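Local coordinates for protein alpha-amylase G-6 (Bacillus halodurans, PDB 2C3G) that probably binds starch and related alpha-glucans through this family 26 carbohydrate-binding module, one domain of a longer amylase, at residues A[17-31]-A[54-67]. Sequence-based numbering, arbitrary orientation.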
# COMPACT_ATOMS: atom_id res chain seq x y z
N TRP A 17 -5.17 10.55 10.18
CA TRP A 17 -5.67 10.15 8.87
C TRP A 17 -7.05 9.54 8.93
O TRP A 17 -7.40 8.86 9.90
CB TRP A 17 -4.73 9.11 8.30
CG TRP A 17 -3.51 9.63 7.69
CD1 TRP A 17 -2.75 10.68 8.12
CD2 TRP A 17 -2.87 9.12 6.52
NE1 TRP A 17 -1.66 10.84 7.29
CE2 TRP A 17 -1.72 9.90 6.30
CE3 TRP A 17 -3.15 8.08 5.63
CZ2 TRP A 17 -0.84 9.66 5.23
CZ3 TRP A 17 -2.29 7.85 4.58
CH2 TRP A 17 -1.14 8.63 4.39
N GLY A 18 -7.84 9.76 7.87
CA GLY A 18 -9.09 9.06 7.67
C GLY A 18 -8.84 7.70 7.03
O GLY A 18 -7.68 7.27 6.93
N THR A 19 -9.91 7.03 6.59
CA THR A 19 -9.82 5.66 6.05
C THR A 19 -8.64 5.51 5.10
O THR A 19 -8.53 6.31 4.17
CB THR A 19 -11.14 5.28 5.36
OG1 THR A 19 -12.11 4.88 6.34
CG2 THR A 19 -10.98 4.02 4.51
N PRO A 20 -7.74 4.52 5.32
CA PRO A 20 -6.53 4.39 4.48
C PRO A 20 -6.76 3.66 3.17
O PRO A 20 -7.44 2.64 3.15
CB PRO A 20 -5.59 3.58 5.36
CG PRO A 20 -6.51 2.67 6.16
CD PRO A 20 -7.79 3.47 6.36
N HIS A 21 -6.19 4.20 2.09
CA HIS A 21 -6.26 3.59 0.75
C HIS A 21 -4.87 3.37 0.11
O HIS A 21 -3.90 4.06 0.44
CB HIS A 21 -7.09 4.47 -0.19
CG HIS A 21 -8.52 4.56 0.18
ND1 HIS A 21 -8.97 5.35 1.22
CD2 HIS A 21 -9.61 3.97 -0.34
CE1 HIS A 21 -10.29 5.24 1.31
NE2 HIS A 21 -10.70 4.41 0.37
N LEU A 22 -4.77 2.39 -0.78
CA LEU A 22 -3.47 2.09 -1.39
C LEU A 22 -3.45 2.44 -2.88
O LEU A 22 -4.05 1.75 -3.69
CB LEU A 22 -3.06 0.62 -1.17
CG LEU A 22 -1.66 0.26 -1.69
CD1 LEU A 22 -0.56 0.89 -0.83
CD2 LEU A 22 -1.43 -1.25 -1.87
N TYR A 23 -2.73 3.50 -3.23
CA TYR A 23 -2.57 3.87 -4.62
C TYR A 23 -1.26 3.30 -5.17
O TYR A 23 -0.21 3.43 -4.54
CB TYR A 23 -2.63 5.40 -4.79
CG TYR A 23 -2.43 5.82 -6.23
CD1 TYR A 23 -3.37 5.51 -7.20
CD2 TYR A 23 -1.27 6.50 -6.63
CE1 TYR A 23 -3.18 5.86 -8.51
CE2 TYR A 23 -1.08 6.87 -7.94
CZ TYR A 23 -2.04 6.54 -8.88
OH TYR A 23 -1.87 6.89 -10.20
N TYR A 24 -1.34 2.69 -6.35
CA TYR A 24 -0.20 2.03 -7.01
C TYR A 24 -0.28 2.09 -8.53
O TYR A 24 -1.36 2.01 -9.13
CB TYR A 24 -0.06 0.56 -6.56
CG TYR A 24 -1.25 -0.30 -6.90
CD1 TYR A 24 -2.34 -0.35 -6.04
CD2 TYR A 24 -1.29 -1.05 -8.07
CE1 TYR A 24 -3.44 -1.12 -6.33
CE2 TYR A 24 -2.39 -1.84 -8.38
CZ TYR A 24 -3.48 -1.86 -7.50
OH TYR A 24 -4.59 -2.63 -7.76
N TYR A 25 0.89 2.22 -9.16
CA TYR A 25 0.99 2.33 -10.61
C TYR A 25 2.24 1.57 -11.09
O TYR A 25 2.81 0.79 -10.34
CB TYR A 25 1.00 3.81 -11.04
CG TYR A 25 2.09 4.64 -10.39
CD1 TYR A 25 1.94 5.12 -9.10
CD2 TYR A 25 3.27 4.94 -11.07
CE1 TYR A 25 2.92 5.87 -8.49
CE2 TYR A 25 4.27 5.71 -10.46
CZ TYR A 25 4.08 6.16 -9.17
OH TYR A 25 5.04 6.91 -8.52
N ASP A 26 2.70 1.85 -12.31
CA ASP A 26 3.60 0.96 -13.03
C ASP A 26 3.90 -0.38 -12.34
O ASP A 26 4.95 -0.59 -11.76
CB ASP A 26 4.80 1.64 -13.80
CG ASP A 26 5.89 2.24 -12.90
OD1 ASP A 26 5.71 3.39 -12.43
OD2 ASP A 26 7.00 1.69 -12.70
N THR A 27 2.89 -1.23 -12.41
CA THR A 27 2.89 -2.62 -12.00
C THR A 27 3.67 -3.45 -13.00
O THR A 27 3.69 -3.14 -14.19
CB THR A 27 1.42 -3.14 -11.97
OG1 THR A 27 0.79 -2.88 -13.24
CG2 THR A 27 0.55 -2.35 -10.97
N ASN A 28 4.30 -4.51 -12.51
CA ASN A 28 4.98 -5.47 -13.37
C ASN A 28 4.86 -6.86 -12.72
O ASN A 28 5.29 -7.04 -11.58
CB ASN A 28 6.45 -5.05 -13.60
CG ASN A 28 7.24 -6.03 -14.50
OD1 ASN A 28 6.67 -6.82 -15.24
ND2 ASN A 28 8.58 -5.96 -14.42
N PRO A 29 4.22 -7.83 -13.39
CA PRO A 29 3.60 -7.66 -14.72
C PRO A 29 2.44 -6.69 -14.72
O PRO A 29 1.79 -6.51 -13.69
CB PRO A 29 3.09 -9.05 -15.06
CG PRO A 29 3.04 -9.78 -13.76
CD PRO A 29 4.08 -9.20 -12.89
N LYS A 30 2.19 -6.09 -15.88
CA LYS A 30 1.19 -5.04 -15.99
C LYS A 30 -0.20 -5.58 -15.74
O LYS A 30 -0.59 -6.61 -16.28
CB LYS A 30 1.27 -4.32 -17.35
CG LYS A 30 0.72 -2.89 -17.36
CD LYS A 30 1.66 -1.89 -16.66
CE LYS A 30 1.49 -0.48 -17.24
NZ LYS A 30 1.35 0.61 -16.21
N VAL A 31 -0.93 -4.86 -14.90
CA VAL A 31 -2.18 -5.31 -14.31
C VAL A 31 -3.03 -4.05 -14.19
O VAL A 31 -2.47 -2.94 -14.22
CB VAL A 31 -1.86 -5.98 -12.94
CG1 VAL A 31 -2.02 -5.02 -11.76
CG2 VAL A 31 -2.60 -7.26 -12.78
N ILE A 54 -2.12 -6.60 -3.47
CA ILE A 54 -2.19 -6.50 -4.93
C ILE A 54 -1.84 -7.84 -5.56
O ILE A 54 -0.71 -8.27 -5.52
CB ILE A 54 -1.21 -5.43 -5.44
CG1 ILE A 54 -1.30 -4.17 -4.57
CG2 ILE A 54 -1.45 -5.18 -6.93
CD1 ILE A 54 -0.22 -3.06 -4.86
N GLU A 55 -2.82 -8.52 -6.14
CA GLU A 55 -2.55 -9.82 -6.72
C GLU A 55 -1.81 -9.75 -8.06
O GLU A 55 -2.04 -8.83 -8.87
CB GLU A 55 -3.85 -10.63 -6.88
CG GLU A 55 -3.60 -12.13 -6.73
CD GLU A 55 -4.63 -13.00 -7.39
OE1 GLU A 55 -5.80 -12.61 -7.49
OE2 GLU A 55 -4.27 -14.12 -7.78
N GLY A 56 -0.94 -10.73 -8.29
CA GLY A 56 -0.33 -10.88 -9.61
C GLY A 56 0.89 -10.05 -9.94
O GLY A 56 1.51 -10.24 -10.99
N VAL A 57 1.23 -9.12 -9.05
CA VAL A 57 2.32 -8.16 -9.21
C VAL A 57 3.63 -8.65 -8.56
O VAL A 57 3.60 -9.21 -7.48
CB VAL A 57 1.86 -6.80 -8.63
CG1 VAL A 57 1.91 -6.78 -7.10
CG2 VAL A 57 2.64 -5.68 -9.16
N GLU A 58 4.78 -8.46 -9.21
CA GLU A 58 6.09 -8.67 -8.56
C GLU A 58 6.73 -7.36 -8.11
O GLU A 58 7.52 -7.34 -7.16
CB GLU A 58 7.07 -9.42 -9.46
CG GLU A 58 6.44 -10.53 -10.29
CD GLU A 58 6.82 -11.90 -9.78
OE1 GLU A 58 6.74 -12.11 -8.55
OE2 GLU A 58 7.19 -12.77 -10.60
N SER A 59 6.42 -6.27 -8.81
CA SER A 59 6.83 -4.93 -8.37
C SER A 59 5.76 -3.91 -8.70
O SER A 59 4.92 -4.16 -9.55
CB SER A 59 8.21 -4.55 -8.92
OG SER A 59 8.26 -4.54 -10.33
N VAL A 60 5.81 -2.77 -8.02
CA VAL A 60 4.75 -1.76 -8.00
C VAL A 60 5.42 -0.48 -7.54
O VAL A 60 6.54 -0.51 -7.02
CB VAL A 60 3.61 -2.18 -7.01
CG1 VAL A 60 3.41 -1.21 -5.84
CG2 VAL A 60 2.34 -2.47 -7.73
N ARG A 61 4.74 0.64 -7.77
CA ARG A 61 5.10 1.93 -7.21
C ARG A 61 3.90 2.34 -6.39
O ARG A 61 2.80 2.31 -6.90
CB ARG A 61 5.35 2.96 -8.32
CG ARG A 61 6.78 3.42 -8.44
CD ARG A 61 7.35 3.26 -9.82
NE ARG A 61 8.67 3.90 -9.93
CZ ARG A 61 9.76 3.31 -10.43
NH1 ARG A 61 10.90 3.98 -10.48
NH2 ARG A 61 9.73 2.07 -10.86
N LEU A 62 4.10 2.71 -5.13
CA LEU A 62 2.94 2.97 -4.27
C LEU A 62 2.95 4.22 -3.36
O LEU A 62 3.98 4.71 -2.93
CB LEU A 62 2.58 1.71 -3.46
CG LEU A 62 3.51 1.23 -2.34
CD1 LEU A 62 3.26 2.00 -1.05
CD2 LEU A 62 3.36 -0.27 -2.14
N LEU A 63 1.75 4.72 -3.09
CA LEU A 63 1.57 5.75 -2.07
C LEU A 63 0.38 5.36 -1.19
O LEU A 63 -0.56 4.74 -1.65
CB LEU A 63 1.30 7.12 -2.70
CG LEU A 63 2.35 7.74 -3.62
CD1 LEU A 63 1.90 7.66 -5.08
CD2 LEU A 63 2.61 9.18 -3.25
N PHE A 64 0.45 5.74 0.08
CA PHE A 64 -0.69 5.68 0.99
C PHE A 64 -1.43 7.01 0.93
O PHE A 64 -0.82 8.05 0.71
CB PHE A 64 -0.21 5.38 2.41
CG PHE A 64 0.63 4.14 2.51
CD1 PHE A 64 0.04 2.89 2.33
CD2 PHE A 64 2.00 4.23 2.71
CE1 PHE A 64 0.82 1.73 2.38
CE2 PHE A 64 2.79 3.07 2.77
CZ PHE A 64 2.20 1.82 2.60
N LYS A 65 -2.75 6.94 1.11
CA LYS A 65 -3.61 8.12 1.15
C LYS A 65 -4.88 7.85 1.96
O LYS A 65 -5.28 6.70 2.14
CB LYS A 65 -3.98 8.56 -0.26
CG LYS A 65 -4.78 7.56 -1.07
CD LYS A 65 -5.07 8.10 -2.47
CE LYS A 65 -6.04 9.25 -2.44
NZ LYS A 65 -7.43 8.79 -2.27
N ASP A 66 -5.53 8.91 2.44
CA ASP A 66 -6.89 8.74 2.94
C ASP A 66 -7.92 9.27 1.95
O ASP A 66 -7.55 9.70 0.85
CB ASP A 66 -7.09 9.25 4.39
CG ASP A 66 -6.82 10.74 4.57
OD1 ASP A 66 -6.88 11.52 3.61
OD2 ASP A 66 -6.55 11.22 5.70
N ARG A 67 -9.19 9.24 2.33
CA ARG A 67 -10.26 9.68 1.43
C ARG A 67 -10.35 11.21 1.40
O ARG A 67 -11.18 11.77 0.69
CB ARG A 67 -11.61 9.06 1.81
CG ARG A 67 -12.33 8.39 0.63
CD ARG A 67 -13.81 8.76 0.47
NE ARG A 67 -14.10 9.25 -0.89
CZ ARG A 67 -15.18 9.96 -1.24
NH1 ARG A 67 -16.11 10.28 -0.34
NH2 ARG A 67 -15.32 10.36 -2.50
O HOH W 1 7.47 -2.18 -11.30
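Y24 and I54 pack at the heart of this contact, where edge strand 20-28 of the starch-binding module's three-stranded sheet pairs antiparallel with the middle strand, 59-66, and I54 reaches in from the facing sheet of the beta-sandwich. The I54 methyl CD1 lies over one face of the Y24 ring, 3.8 Å from its centroid, in a CH-pi contact. On the same buried face, L22 forks: CD2 packs on I54 CD1, and CD1 reaches F64 CE1 at 3.6 Å. With CG anti to the backbone N (chi1 -176°), L22 runs alongside F64.

On the other face H21, Y23, Y25 and R61 are partly exposed, with L63 and K65 buried among them. R61 CB sits over the Y25 ring face in a CH-pi contact, 3.6 Å from the centroid, and Y25 OH is hydrogen-bonded to G79 N. Were this ring cut back to an alanine, the R61 stem would probably lose its cover and G79 N its hydroxyl partner. R61 NH2 makes a weak, bent salt bridge to D26 OD2 (3.3 Å), and a water links D26 O to S59 OG. The register slips by one residue between the Y25/R61 and N28/S59 pairs; at N28 a classic bulge follows, E58 N (2.8 Å) and S59 N (3.1 Å) both donating to N28 O. At the opposite end, D66 OD2 takes the G18 N-H at 2.9 Å, on its anti side and 29° out of the carboxylate plane.

H21/K65, Y23/L63 and Y25/R61 are hydrogen-bonded pairs, each joined by two backbone bonds. Cohesion thus rests on this ladder and buried apolar side chains, the ionic pair likely contributing less.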